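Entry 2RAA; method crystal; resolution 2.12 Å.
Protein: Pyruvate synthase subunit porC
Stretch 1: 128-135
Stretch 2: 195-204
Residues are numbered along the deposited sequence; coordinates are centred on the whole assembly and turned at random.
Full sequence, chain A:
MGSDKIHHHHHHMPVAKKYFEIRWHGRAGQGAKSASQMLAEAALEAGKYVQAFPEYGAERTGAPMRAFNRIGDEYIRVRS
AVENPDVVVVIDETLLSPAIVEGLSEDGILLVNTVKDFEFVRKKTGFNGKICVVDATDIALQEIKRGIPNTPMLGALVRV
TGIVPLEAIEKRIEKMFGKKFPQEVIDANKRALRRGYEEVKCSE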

ATOM      1  N   ASN A 128       5.892  -5.029  17.354  1.00 63.07           N
ATOM      2  CA  ASN A 128       6.967  -4.123  17.743  1.00 63.80           C
ATOM      3  C   ASN A 128       7.728  -4.070  16.440  1.00 65.79           C
ATOM      4  O   ASN A 128       7.839  -5.093  15.770  1.00 69.41           O
ATOM      5  CB  ASN A 128       7.791  -4.728  18.857  1.00 62.44           C
ATOM      6  CG  ASN A 128       6.929  -5.188  20.015  1.00 64.11           C
ATOM      7  OD1 ASN A 128       6.760  -6.392  20.226  1.00 63.31           O
ATOM      8  ND2 ASN A 128       6.335  -4.233  20.742  1.00 56.62           N
ATOM      9  N   GLY A 129       8.222  -2.904  16.045  1.00 65.19           N
ATOM     10  CA  GLY A 129       8.789  -2.730  14.692  1.00 61.12           C
ATOM     11  C   GLY A 129       8.214  -1.453  14.133  1.00 58.59           C
ATOM     12  O   GLY A 129       7.257  -0.932  14.683  1.00 58.19           O
ATOM     13  N   LYS A 130       8.784  -0.938  13.052  1.00 56.59           N
ATOM     14  CA  LYS A 130       8.323   0.337  12.527  1.00 56.10           C
ATOM     15  C   LYS A 130       6.869   0.211  12.092  1.00 54.39           C
ATOM     16  O   LYS A 130       6.512  -0.694  11.359  1.00 55.22           O
ATOM     17  CB  LYS A 130       9.209   0.837  11.369  1.00 54.29           C
ATOM     18  CG  LYS A 130       8.962   2.315  11.031  1.00 58.11           C
ATOM     19  CD  LYS A 130       9.541   2.726   9.674  1.00 58.65           C
ATOM     20  CE  LYS A 130      11.039   2.969   9.731  1.00 65.44           C
ATOM     21  NZ  LYS A 130      11.547   3.325   8.364  1.00 72.22           N
ATOM     22  N   ILE A 131       6.033   1.109  12.588  1.00 54.09           N
ATOM     23  CA  ILE A 131       4.630   1.204  12.200  1.00 52.38           C
ATOM     24  C   ILE A 131       4.430   2.578  11.582  1.00 53.42           C
ATOM     25  O   ILE A 131       4.733   3.574  12.208  1.00 52.49           O
ATOM     26  CB  ILE A 131       3.669   1.080  13.407  1.00 53.60           C
ATOM     27  CG1 ILE A 131       3.724  -0.344  13.989  1.00 51.59           C
ATOM     28  CG2 ILE A 131       2.248   1.495  12.993  1.00 49.07           C
ATOM     29  CD1 ILE A 131       3.033  -0.534  15.345  1.00 47.50           C
ATOM     30  N   CYS A 132       3.943   2.624  10.347  1.00 52.97           N
ATOM     31  CA  CYS A 132       3.686   3.879   9.657  1.00 51.77           C
ATOM     32  C   CYS A 132       2.169   3.987   9.445  1.00 50.51           C
ATOM     33  O   CYS A 132       1.515   2.982   9.165  1.00 50.53           O
ATOM     34  CB  CYS A 132       4.435   3.879   8.330  1.00 49.94           C
ATOM     35  SG  CYS A 132       6.179   3.374   8.432  1.00 59.02           S
ATOM     36  N   VAL A 133       1.607   5.179   9.608  1.00 48.59           N
ATOM     37  CA  VAL A 133       0.160   5.378   9.481  1.00 46.84           C
ATOM     38  C   VAL A 133      -0.111   6.639   8.663  1.00 45.74           C
ATOM     39  O   VAL A 133       0.691   7.585   8.656  1.00 41.53           O
ATOM     40  CB  VAL A 133      -0.544   5.541  10.870  1.00 48.71           C
ATOM     41  CG1 VAL A 133      -0.307   4.343  11.771  1.00 46.00           C
ATOM     42  CG2 VAL A 133      -0.123   6.841  11.567  1.00 47.25           C
ATOM     43  N   VAL A 134      -1.236   6.652   7.955  1.00 43.07           N
ATOM     44  CA  VAL A 134      -1.599   7.839   7.164  1.00 39.62           C
ATOM     45  C   VAL A 134      -3.094   7.767   6.928  1.00 40.35           C
ATOM     46  O   VAL A 134      -3.636   6.697   6.760  1.00 42.72           O
ATOM     47  CB  VAL A 134      -0.879   7.890   5.815  1.00 37.92           C
ATOM     48  CG1 VAL A 134      -1.159   6.613   4.994  1.00 33.05           C
ATOM     49  CG2 VAL A 134      -1.202   9.201   5.020  1.00 38.25           C
ATOM     50  N   ASP A 135      -3.756   8.903   6.925  1.00 41.61           N
ATOM     51  CA  ASP A 135      -5.249   8.909   6.727  1.00 41.73           C
ATOM     52  C   ASP A 135      -5.522   8.974   5.236  1.00 44.50           C
ATOM     53  O   ASP A 135      -5.797  10.055   4.660  1.00 50.77           O
ATOM     54  CB  ASP A 135      -5.832  10.112   7.461  1.00 41.35           C
ATOM     55  CG  ASP A 135      -7.319  10.213   7.329  1.00 45.20           C
ATOM     56  OD1 ASP A 135      -7.937   9.266   6.769  1.00 40.25           O
ATOM     57  OD2 ASP A 135      -7.833  11.264   7.752  1.00 48.28           O
TER
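Stretch 2 195-204: RGYEEVKCSE

How does the backbone of stretch 2 run relative to stretch 1? The first stretch carries a β-strand that ends at V134, with D135 in the loop beyond it, while the second begins as the last turn of a helix, R195 to E199, leaves helical angles at V200 and becomes a short strand at K201 and C202. The helix axis passes 8.9 Å from the strand axis at its closest, and the two N-to-C directions make an angle of 130°. Past V200, K201 and C202 run antiparallel to the strand of stretch 1.

What fixes the register of the two strands? V133 and K201 form a hydrogen-bonded pair: V133 N donates to K201 O at 3.0 Å, and K201 N donates to V133 O, also at 3.0 Å. Two residues on, S203 N donates to I131 O at 3.0 Å. Between these rungs lies the non-hydrogen-bonded pair C132 and C202, with CA atoms 4.3 Å apart; here C132 CA approaches K201 O at 3.3 Å in a CA-H...O contact.

Which side chains meet on the face that carries the cysteines? C132 SG and C202 SG are 2.7 Å apart, very close, but longer than a disulfide bond. C132 CB also packs on V200 CG2 at 3.8 Å.

What holds the two ends of the contact? At the helix end, V134 points toward stretch 2, its CB 4.2 Å from V200 CB and its CG2 4.1 Å from E199 C. E199 itself is engaged within its own helix, where R195 NH2 makes a salt bridge to E199 OE1 at 3.0 Å. At the other end, the E204 side chain leaves its backbone sideways and extends until OE2 lies 3.6 Å from G129 C, while K130 CE rests 3.5 Å from E204 O.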

ATOM      1  N   ARG A 195       0.262  13.375  -1.775  1.00 46.28           N
ATOM      2  CA  ARG A 195      -0.127  13.636  -0.412  1.00 47.65           C
ATOM      3  C   ARG A 195       0.012  12.418   0.515  1.00 47.13           C
ATOM      4  O   ARG A 195       0.264  12.594   1.712  1.00 46.47           O
ATOM      5  CB  ARG A 195      -1.542  14.265  -0.320  1.00 49.30           C
ATOM      6  CG  ARG A 195      -1.550  15.817  -0.531  1.00 56.21           C
ATOM      7  CD  ARG A 195      -2.897  16.429  -0.113  1.00 56.98           C
ATOM      8  NE  ARG A 195      -3.207  16.226   1.321  1.00 69.80           N
ATOM      9  CZ  ARG A 195      -4.433  16.298   1.855  1.00 64.24           C
ATOM     10  NH1 ARG A 195      -5.470  16.534   1.068  1.00 68.46           N
ATOM     11  NH2 ARG A 195      -4.636  16.084   3.167  1.00 58.43           N
ATOM     12  N   GLY A 196      -0.177  11.186   0.025  1.00 47.27           N
ATOM     13  CA  GLY A 196       0.115  10.011   0.876  1.00 43.96           C
ATOM     14  C   GLY A 196       1.644   9.917   1.082  1.00 47.41           C
ATOM     15  O   GLY A 196       2.134   9.538   2.149  1.00 47.21           O
ATOM     16  N   TYR A 197       2.395  10.251   0.052  1.00 45.25           N
ATOM     17  CA  TYR A 197       3.873  10.241   0.128  1.00 49.39           C
ATOM     18  C   TYR A 197       4.329  11.209   1.201  1.00 51.32           C
ATOM     19  O   TYR A 197       5.023  10.810   2.125  1.00 52.82           O
ATOM     20  CB  TYR A 197       4.480  10.625  -1.209  1.00 50.77           C
ATOM     21  CG  TYR A 197       5.992  10.693  -1.247  1.00 46.70           C
ATOM     22  CD1 TYR A 197       6.649  11.849  -0.891  1.00 52.22           C
ATOM     23  CD2 TYR A 197       6.749   9.617  -1.678  1.00 55.74           C
ATOM     24  CE1 TYR A 197       8.031  11.954  -0.946  1.00 55.25           C
ATOM     25  CE2 TYR A 197       8.140   9.695  -1.735  1.00 49.74           C
ATOM     26  CZ  TYR A 197       8.781  10.878  -1.356  1.00 57.74           C
ATOM     27  OH  TYR A 197      10.179  11.012  -1.395  1.00 53.65           O
ATOM     28  N   GLU A 198       3.858  12.456   1.114  1.00 50.86           N
ATOM     29  CA  GLU A 198       4.193  13.523   2.072  1.00 48.74           C
ATOM     30  C   GLU A 198       3.727  13.327   3.499  1.00 49.03           C
ATOM     31  O   GLU A 198       4.468  13.611   4.433  1.00 46.54           O
ATOM     32  CB  GLU A 198       3.590  14.832   1.582  1.00 50.99           C
ATOM     33  CG  GLU A 198       4.316  15.400   0.383  1.00 60.32           C
ATOM     34  CD  GLU A 198       3.497  16.373  -0.435  1.00 71.29           C
ATOM     35  OE1 GLU A 198       2.382  16.816  -0.006  1.00 76.07           O
ATOM     36  OE2 GLU A 198       4.002  16.682  -1.538  1.00 80.13           O
ATOM     37  N   GLU A 199       2.495  12.843   3.670  1.00 46.66           N
ATOM     38  CA  GLU A 199       1.863  12.835   4.973  1.00 45.44           C
ATOM     39  C   GLU A 199       2.004  11.602   5.846  1.00 46.43           C
ATOM     40  O   GLU A 199       1.655  11.642   7.005  1.00 47.16           O
ATOM     41  CB  GLU A 199       0.403  13.236   4.796  1.00 44.45           C
ATOM     42  CG  GLU A 199       0.281  14.766   4.775  1.00 59.19           C
ATOM     43  CD  GLU A 199      -0.692  15.309   3.755  1.00 74.48           C
ATOM     44  OE1 GLU A 199      -1.901  14.949   3.820  1.00 79.63           O
ATOM     45  OE2 GLU A 199      -0.235  16.128   2.910  1.00 81.98           O
ATOM     46  N   VAL A 200       2.529  10.508   5.325  1.00 47.96           N
ATOM     47  CA  VAL A 200       2.664   9.311   6.144  1.00 49.06           C
ATOM     48  C   VAL A 200       3.583   9.623   7.342  1.00 54.07           C
ATOM     49  O   VAL A 200       4.570  10.327   7.168  1.00 54.64           O
ATOM     50  CB  VAL A 200       3.240   8.144   5.325  1.00 46.23           C
ATOM     51  CG1 VAL A 200       4.614   8.530   4.691  1.00 42.37           C
ATOM     52  CG2 VAL A 200       3.330   6.867   6.188  1.00 39.24           C
ATOM     53  N   LYS A 201       3.264   9.125   8.545  1.00 56.07           N
ATOM     54  CA  LYS A 201       4.126   9.339   9.716  1.00 56.99           C
ATOM     55  C   LYS A 201       4.573   8.017  10.300  1.00 57.02           C
ATOM     56  O   LYS A 201       3.803   7.069  10.357  1.00 54.54           O
ATOM     57  CB  LYS A 201       3.418  10.143  10.817  1.00 58.74           C
ATOM     58  CG  LYS A 201       2.858  11.500  10.400  1.00 64.54           C
ATOM     59  CD  LYS A 201       3.932  12.497   9.968  1.00 68.98           C
ATOM     60  CE  LYS A 201       3.284  13.838   9.549  1.00 69.95           C
ATOM     61  NZ  LYS A 201       4.282  14.810   8.996  1.00 67.14           N
ATOM     62  N   CYS A 202       5.818   7.984  10.778  1.00 60.17           N
ATOM     63  CA  CYS A 202       6.416   6.766  11.290  1.00 61.92           C
ATOM     64  C   CYS A 202       6.845   6.736  12.768  1.00 63.56           C
ATOM     65  O   CYS A 202       7.310   7.718  13.338  1.00 62.71           O
ATOM     66  CB  CYS A 202       7.622   6.415  10.422  1.00 63.72           C
ATOM     67  SG  CYS A 202       7.123   5.847   8.826  1.00 65.66           S
ATOM     68  N   SER A 203       6.706   5.533  13.313  1.00 65.17           N
ATOM     69  CA  SER A 203       7.075   5.109  14.649  1.00 66.76           C
ATOM     70  C   SER A 203       8.556   5.330  14.964  1.00 70.45           C
ATOM     71  O   SER A 203       8.917   5.746  16.074  1.00 70.87           O
ATOM     72  CB  SER A 203       6.788   3.611  14.691  1.00 65.95           C
ATOM     73  OG  SER A 203       6.805   3.061  15.968  1.00 68.81           O
ATOM     74  N   GLU A 204       9.406   5.027  13.985  1.00 73.74           N
ATOM     75  CA  GLU A 204      10.859   5.170  14.112  1.00 77.97           C
ATOM     76  C   GLU A 204      11.392   5.827  12.840  1.00 80.20           C
ATOM     77  O   GLU A 204      10.727   5.787  11.787  1.00 80.64           O
ATOM     78  CB  GLU A 204      11.493   3.789  14.292  1.00 77.87           C
ATOM     79  CG  GLU A 204      10.706   2.905  15.267  1.00 78.97           C
ATOM     80  CD  GLU A 204      11.129   1.449  15.252  1.00 79.76           C
ATOM     81  OE1 GLU A 204      12.106   1.098  14.541  1.00 75.88           O
ATOM     82  OE2 GLU A 204      10.463   0.656  15.963  1.00 80.41           O
TER